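Local coordinates for tRNA (adenine(58)-N(1))-methyltransferase TrmI (Thermus thermophilus, PDB 2PWY), which catalyses the S-adenosyl-L-methionine-dependent methylation of N1 of adenosine 58 in tRNA and is required for growth at extreme temperatures, at residues V195-N200 with G244-L249; Y81-S86 with L222-R227. All blocks are in the same frame, centred on the assembly; numbering follows the deposited sequence.

Overall arrangement
Both contacts lie in the catalytic domain, their centres about 9 Å apart, and share one mixed sheet in which strands 248-254 and 216-232 are neighbours. Contact 1 joins strand 192-198 to the chain entering strand 248-254; contact 2 lays the start of helix 82-91 across strand 216-232. They meet at Thr246, whose OG1 lies 2.4 Å from Asp84 OD2 and 2.8 Å from Lys83 NZ, both probable hydrogen bonds. Tyr197 packs beside the Asp84 carboxylate, its CE1 3.3 Å from Asp84 OD2. The Tyr197 side chain comes within about 3 Å of that of Asp173, an S-adenosyl-L-methionine-binding residue, and about 6 Å of the bound S-adenosyl-L-homocysteine; the Asp84 side chain is about 9 Å from that ligand.

Contact 1 (V195-N200 with G244-L249); sequences VAYLPN and GHTAFL
The ring of Tyr197 lies flat over the methyl group of Ala247. With CG anti to the backbone N (chi1 177°), Ala247 CB sits 3.5 Å from the ring centroid, almost on the normal, in a CH-pi contact. Leu249 CD2 meets the ring edge, 3.7 Å from Tyr197 CD1, while the Tyr197 and Thr246 side chains cross at about a right angle, Tyr197 OH 3.7 Å from Thr246 CB. Next along the strands, Leu198 and Phe248, whose side chains lie on the sheet face opposite Tyr197 and Leu249, form an antiparallel hydrogen-bonded pair: Leu198 N gives a straight bond of 2.9 Å to Phe248 O, in the carbonyl plane, and Phe248 N answers to Leu198 O at 2.7 Å from above that carbonyl's plane. Past this pair a side chain takes up the next carbonyl: His245 NE2, which must carry a proton, donates to a lone pair of Pro199 O at 2.8 Å, nearly in the plane of its ring. The Phe248 ring lies alongside, CE2 3.4 Å from Pro199 O, with His245 CE1 over one face; helix 201-211 packs against it through Ile201 and Val204. Asn200 OD1 accepts a hydrogen bond from the backbone N of Ala236 of the second subunit. Strand 248-254 is inserted antiparallel between strands 192-198 and 216-232, the reversed strand characteristic of the class I (Rossmann-like) methyltransferase sheet.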
loop_
_atom_site.group_PDB
_atom_site.type_symbol
_atom_site.label_atom_id
_atom_site.label_comp_id
_atom_site.label_asym_id
_atom_site.label_seq_id
_atom_site.Cartn_x
_atom_site.Cartn_y
_atom_site.Cartn_z
ATOM N N VAL A 195 -7.912 -19.485 -10.897
ATOM C CA VAL A 195 -7.184 -18.498 -10.092
ATOM C C VAL A 195 -6.062 -19.205 -9.354
ATOM O O VAL A 195 -6.310 -20.183 -8.624
ATOM C CB VAL A 195 -8.085 -17.741 -9.077
ATOM C CG1 VAL A 195 -7.225 -16.724 -8.301
ATOM C CG2 VAL A 195 -9.247 -17.028 -9.798
ATOM N N ALA A 196 -4.836 -18.732 -9.579
ATOM C CA ALA A 196 -3.637 -19.301 -8.966
ATOM C C ALA A 196 -3.003 -18.344 -7.971
ATOM O O ALA A 196 -2.943 -17.136 -8.202
ATOM C CB ALA A 196 -2.609 -19.686 -10.018
ATOM N N TYR A 197 -2.501 -18.926 -6.883
ATOM C CA TYR A 197 -1.831 -18.215 -5.792
ATOM C C TYR A 197 -0.330 -18.489 -5.918
ATOM O O TYR A 197 0.093 -19.641 -5.928
ATOM C CB TYR A 197 -2.413 -18.778 -4.497
ATOM C CG TYR A 197 -1.882 -18.317 -3.156
ATOM C CD1 TYR A 197 -2.455 -17.224 -2.492
ATOM C CD2 TYR A 197 -0.897 -19.045 -2.490
ATOM C CE1 TYR A 197 -2.015 -16.844 -1.212
ATOM C CE2 TYR A 197 -0.448 -18.667 -1.209
ATOM C CZ TYR A 197 -1.017 -17.580 -0.582
ATOM O OH TYR A 197 -0.592 -17.216 0.677
ATOM N N LEU A 198 0.466 -17.430 -6.060
ATOM C CA LEU A 198 1.902 -17.584 -6.312
ATOM C C LEU A 198 2.726 -16.527 -5.567
ATOM O O LEU A 198 2.486 -15.325 -5.737
ATOM C CB LEU A 198 2.180 -17.443 -7.803
ATOM C CG LEU A 198 1.748 -18.598 -8.702
ATOM C CD1 LEU A 198 1.844 -18.175 -10.181
ATOM C CD2 LEU A 198 2.568 -19.872 -8.419
ATOM N N PRO A 199 3.688 -16.968 -4.738
ATOM C CA PRO A 199 4.451 -15.984 -3.958
ATOM C C PRO A 199 5.345 -15.037 -4.774
ATOM O O PRO A 199 5.481 -13.857 -4.401
ATOM C CB PRO A 199 5.317 -16.847 -3.027
ATOM C CG PRO A 199 4.708 -18.217 -3.073
ATOM C CD PRO A 199 4.097 -18.353 -4.434
ATOM N N ASN A 200 5.950 -15.538 -5.847
ATOM C CA ASN A 200 6.998 -14.804 -6.562
ATOM C C ASN A 200 6.506 -14.240 -7.882
ATOM O O ASN A 200 5.795 -14.919 -8.638
ATOM C CB ASN A 200 8.212 -15.712 -6.829
ATOM C CG ASN A 200 8.947 -16.079 -5.557
ATOM O OD1 ASN A 200 9.670 -15.263 -4.993
ATOM N ND2 ASN A 200 8.766 -17.311 -5.100
ATOM N N GLY A 244 3.516 -7.865 4.828
ATOM C CA GLY A 244 3.718 -7.049 3.621
ATOM C C GLY A 244 3.305 -7.743 2.335
ATOM O O GLY A 244 2.858 -7.105 1.369
ATOM N N HIS A 245 3.453 -9.060 2.323
ATOM C CA HIS A 245 3.187 -9.833 1.118
ATOM C C HIS A 245 2.966 -11.273 1.516
ATOM O O HIS A 245 3.585 -11.758 2.465
ATOM C CB HIS A 245 4.380 -9.740 0.163
ATOM C CG HIS A 245 4.220 -10.551 -1.083
ATOM N ND1 HIS A 245 3.350 -10.199 -2.093
ATOM C CD2 HIS A 245 4.820 -11.695 -1.483
ATOM C CE1 HIS A 245 3.421 -11.096 -3.062
ATOM N NE2 HIS A 245 4.306 -12.013 -2.716
ATOM N N THR A 246 2.063 -11.936 0.806
ATOM C CA THR A 246 1.924 -13.383 0.915
ATOM C C THR A 246 2.133 -13.983 -0.473
ATOM O O THR A 246 3.103 -14.727 -0.705
ATOM C CB THR A 246 0.552 -13.778 1.511
ATOM O OG1 THR A 246 -0.503 -13.136 0.771
ATOM C CG2 THR A 246 0.478 -13.335 2.974
ATOM N N ALA A 247 1.227 -13.645 -1.398
ATOM C CA ALA A 247 1.310 -14.099 -2.775
ATOM C C ALA A 247 0.531 -13.199 -3.724
ATOM O O ALA A 247 -0.321 -12.418 -3.297
ATOM C CB ALA A 247 0.799 -15.549 -2.898
ATOM N N PHE A 248 0.848 -13.324 -5.009
ATOM C CA PHE A 248 0.055 -12.755 -6.073
ATOM C C PHE A 248 -1.069 -13.702 -6.437
ATOM O O PHE A 248 -0.907 -14.916 -6.330
ATOM C CB PHE A 248 0.940 -12.541 -7.300
ATOM C CG PHE A 248 2.088 -11.628 -7.038
ATOM C CD1 PHE A 248 1.918 -10.258 -7.154
ATOM C CD2 PHE A 248 3.325 -12.130 -6.636
ATOM C CE1 PHE A 248 2.973 -9.381 -6.881
ATOM C CE2 PHE A 248 4.397 -11.260 -6.382
ATOM C CZ PHE A 248 4.213 -9.894 -6.491
ATOM N N LEU A 249 -2.190 -13.137 -6.878
ATOM C CA LEU A 249 -3.288 -13.926 -7.437
ATOM C C LEU A 249 -3.350 -13.682 -8.935
ATOM O O LEU A 249 -3.335 -12.529 -9.394
ATOM C CB LEU A 249 -4.630 -13.546 -6.790
ATOM C CG LEU A 249 -4.742 -13.638 -5.263
ATOM C CD1 LEU A 249 -6.166 -13.350 -4.827
ATOM C CD2 LEU A 249 -4.313 -15.000 -4.789
#

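Contact 2 (Y81-S86 with L222-R227)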
loop_
_atom_site.group_PDB
_atom_site.type_symbol
_atom_site.label_atom_id
_atom_site.label_comp_id
_atom_site.label_asym_id
_atom_site.label_seq_id
_atom_site.Cartn_x
_atom_site.Cartn_y
_atom_site.Cartn_z
ATOM N N TYR A 81 -3.243 -17.671 2.990
ATOM C CA TYR A 81 -3.668 -16.705 4.000
ATOM C C TYR A 81 -5.137 -16.337 3.809
ATOM O O TYR A 81 -5.622 -16.286 2.683
ATOM C CB TYR A 81 -2.772 -15.461 3.994
ATOM C CG TYR A 81 -1.426 -15.728 4.644
ATOM C CD1 TYR A 81 -1.142 -15.275 5.933
ATOM C CD2 TYR A 81 -0.445 -16.453 3.967
ATOM C CE1 TYR A 81 0.102 -15.538 6.531
ATOM C CE2 TYR A 81 0.781 -16.720 4.543
ATOM C CZ TYR A 81 1.056 -16.256 5.819
ATOM O OH TYR A 81 2.292 -16.533 6.369
ATOM N N PRO A 82 -5.857 -16.087 4.915
ATOM C CA PRO A 82 -7.269 -15.701 4.843
ATOM C C PRO A 82 -7.605 -14.556 3.876
ATOM O O PRO A 82 -8.574 -14.662 3.150
ATOM C CB PRO A 82 -7.595 -15.339 6.302
ATOM C CG PRO A 82 -6.728 -16.249 7.070
ATOM C CD PRO A 82 -5.413 -16.174 6.320
ATOM N N LYS A 83 -6.807 -13.492 3.826
ATOM C CA LYS A 83 -7.119 -12.387 2.911
ATOM C C LYS A 83 -7.133 -12.866 1.452
ATOM O O LYS A 83 -7.916 -12.394 0.613
ATOM C CB LYS A 83 -6.122 -11.238 3.093
ATOM C CG LYS A 83 -4.696 -11.546 2.646
ATOM C CD LYS A 83 -3.778 -10.346 2.854
ATOM C CE LYS A 83 -2.350 -10.707 2.412
ATOM N NZ LYS A 83 -2.219 -10.932 0.938
ATOM N N ASP A 84 -6.238 -13.800 1.156
ATOM C CA ASP A 84 -6.087 -14.313 -0.202
ATOM C C ASP A 84 -7.155 -15.341 -0.538
ATOM O O ASP A 84 -7.683 -15.337 -1.649
ATOM C CB ASP A 84 -4.687 -14.908 -0.371
ATOM C CG ASP A 84 -3.588 -13.893 -0.064
ATOM O OD1 ASP A 84 -3.666 -12.783 -0.612
ATOM O OD2 ASP A 84 -2.684 -14.204 0.735
ATOM N N ALA A 85 -7.473 -16.217 0.412
ATOM C CA ALA A 85 -8.502 -17.246 0.194
ATOM C C ALA A 85 -9.865 -16.576 -0.018
ATOM O O ALA A 85 -10.620 -16.947 -0.919
ATOM C CB ALA A 85 -8.538 -18.225 1.351
ATOM N N SER A 86 -10.146 -15.565 0.796
ATOM C CA SER A 86 -11.333 -14.727 0.654
ATOM C C SER A 86 -11.437 -14.119 -0.754
ATOM O O SER A 86 -12.491 -14.209 -1.413
ATOM C CB SER A 86 -11.277 -13.616 1.716
ATOM O OG SER A 86 -12.397 -12.755 1.627
ATOM N N LEU A 222 -3.099 -9.647 -9.302
ATOM C CA LEU A 222 -3.260 -8.698 -8.206
ATOM C C LEU A 222 -2.620 -9.121 -6.900
ATOM O O LEU A 222 -2.288 -10.298 -6.707
ATOM C CB LEU A 222 -4.730 -8.327 -8.014
ATOM C CG LEU A 222 -5.712 -9.421 -7.604
ATOM C CD1 LEU A 222 -5.725 -9.491 -6.114
ATOM C CD2 LEU A 222 -7.112 -9.089 -8.106
ATOM N N GLU A 223 -2.424 -8.127 -6.038
ATOM C CA GLU A 223 -1.971 -8.324 -4.674
ATOM C C GLU A 223 -3.063 -7.845 -3.737
ATOM O O GLU A 223 -3.516 -6.688 -3.823
ATOM C CB GLU A 223 -0.730 -7.475 -4.379
ATOM C CG GLU A 223 0.437 -7.658 -5.292
ATOM C CD GLU A 223 1.499 -6.623 -5.015
ATOM O OE1 GLU A 223 1.905 -5.911 -5.959
ATOM O OE2 GLU A 223 1.898 -6.501 -3.833
ATOM N N VAL A 224 -3.475 -8.731 -2.839
ATOM C CA VAL A 224 -4.442 -8.401 -1.806
ATOM C C VAL A 224 -3.680 -7.882 -0.591
ATOM O O VAL A 224 -2.704 -8.493 -0.146
ATOM C CB VAL A 224 -5.307 -9.643 -1.424
ATOM C CG1 VAL A 224 -6.272 -9.322 -0.299
ATOM C CG2 VAL A 224 -6.083 -10.157 -2.645
ATOM N N GLY A 225 -4.113 -6.735 -0.083
ATOM C CA GLY A 225 -3.594 -6.205 1.167
ATOM C C GLY A 225 -4.734 -5.958 2.127
ATOM O O GLY A 225 -5.755 -5.349 1.758
ATOM N N TRP A 226 -4.568 -6.436 3.360
ATOM C CA TRP A 226 -5.460 -6.053 4.458
ATOM C C TRP A 226 -4.590 -5.291 5.444
ATOM O O TRP A 226 -3.843 -5.884 6.247
ATOM C CB TRP A 226 -6.112 -7.266 5.122
ATOM C CG TRP A 226 -7.242 -7.925 4.344
ATOM C CD1 TRP A 226 -7.611 -7.695 3.047
ATOM C CD2 TRP A 226 -8.118 -8.953 4.835
ATOM N NE1 TRP A 226 -8.675 -8.514 2.705
ATOM C CE2 TRP A 226 -9.002 -9.290 3.786
ATOM C CE3 TRP A 226 -8.236 -9.620 6.066
ATOM C CZ2 TRP A 226 -10.001 -10.272 3.930
ATOM C CZ3 TRP A 226 -9.235 -10.589 6.213
ATOM C CH2 TRP A 226 -10.096 -10.905 5.150
ATOM N N ARG A 227 -4.660 -3.971 5.342
ATOM C CA ARG A 227 -3.830 -3.075 6.137
ATOM C C ARG A 227 -4.504 -2.861 7.474
ATOM O O ARG A 227 -5.514 -2.160 7.563
ATOM C CB ARG A 227 -3.649 -1.756 5.390
ATOM C CG ARG A 227 -2.759 -0.736 6.069
ATOM C CD ARG A 227 -2.572 0.460 5.112
ATOM N NE ARG A 227 -1.795 1.582 5.662
ATOM C CZ ARG A 227 -0.497 1.538 5.970
ATOM N NH1 ARG A 227 0.207 0.412 5.836
ATOM N NH2 ARG A 227 0.094 2.624 6.441
HETATM O O HOH W 1 -2.766 -11.432 -2.903
#
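Lys83 reaches from helix 82-91 to strand 216-232. Its CG takes the crowded position between the backbone N and the carbonyl carbon (chi1 68°), the chain then runs extended through chi2 and chi3, and the bend at chi4 (67°) brings NZ to Val224 O and Asp84 OD1. CB rests over the face of Trp226, 3.5 Å from the centroid of the five-membered ring, a CH-pi contact close to the normal. NZ donates to Val224 O at 2.7 Å, from above the carbonyl plane, meets the syn lone pair of Asp84 OD1, 2.8 Å away, in a salt bridge, and hydrogen-bonds to Thr246 OG1. Helix 82-91 packs here on one face of the class I methyltransferase sheet, over strands 192-198, 248-254 and 216-232, and the last of these pairs antiparallel with a strand of the third subunit. Val224, with CG1 anti to the backbone N, slides past Lys83, CG1 3.9 Å from Lys83 CB. A water donates to Asp84 OD1 and accepts from Val224 N, and OD2 is hydrogen-bonded to Thr246 OG1; the nearby ammonium probably keeps the carboxylate ionised. Ser86 OG lies at the Trp226 ring edge and hydrogen-bonds to Thr90 of the third subunit.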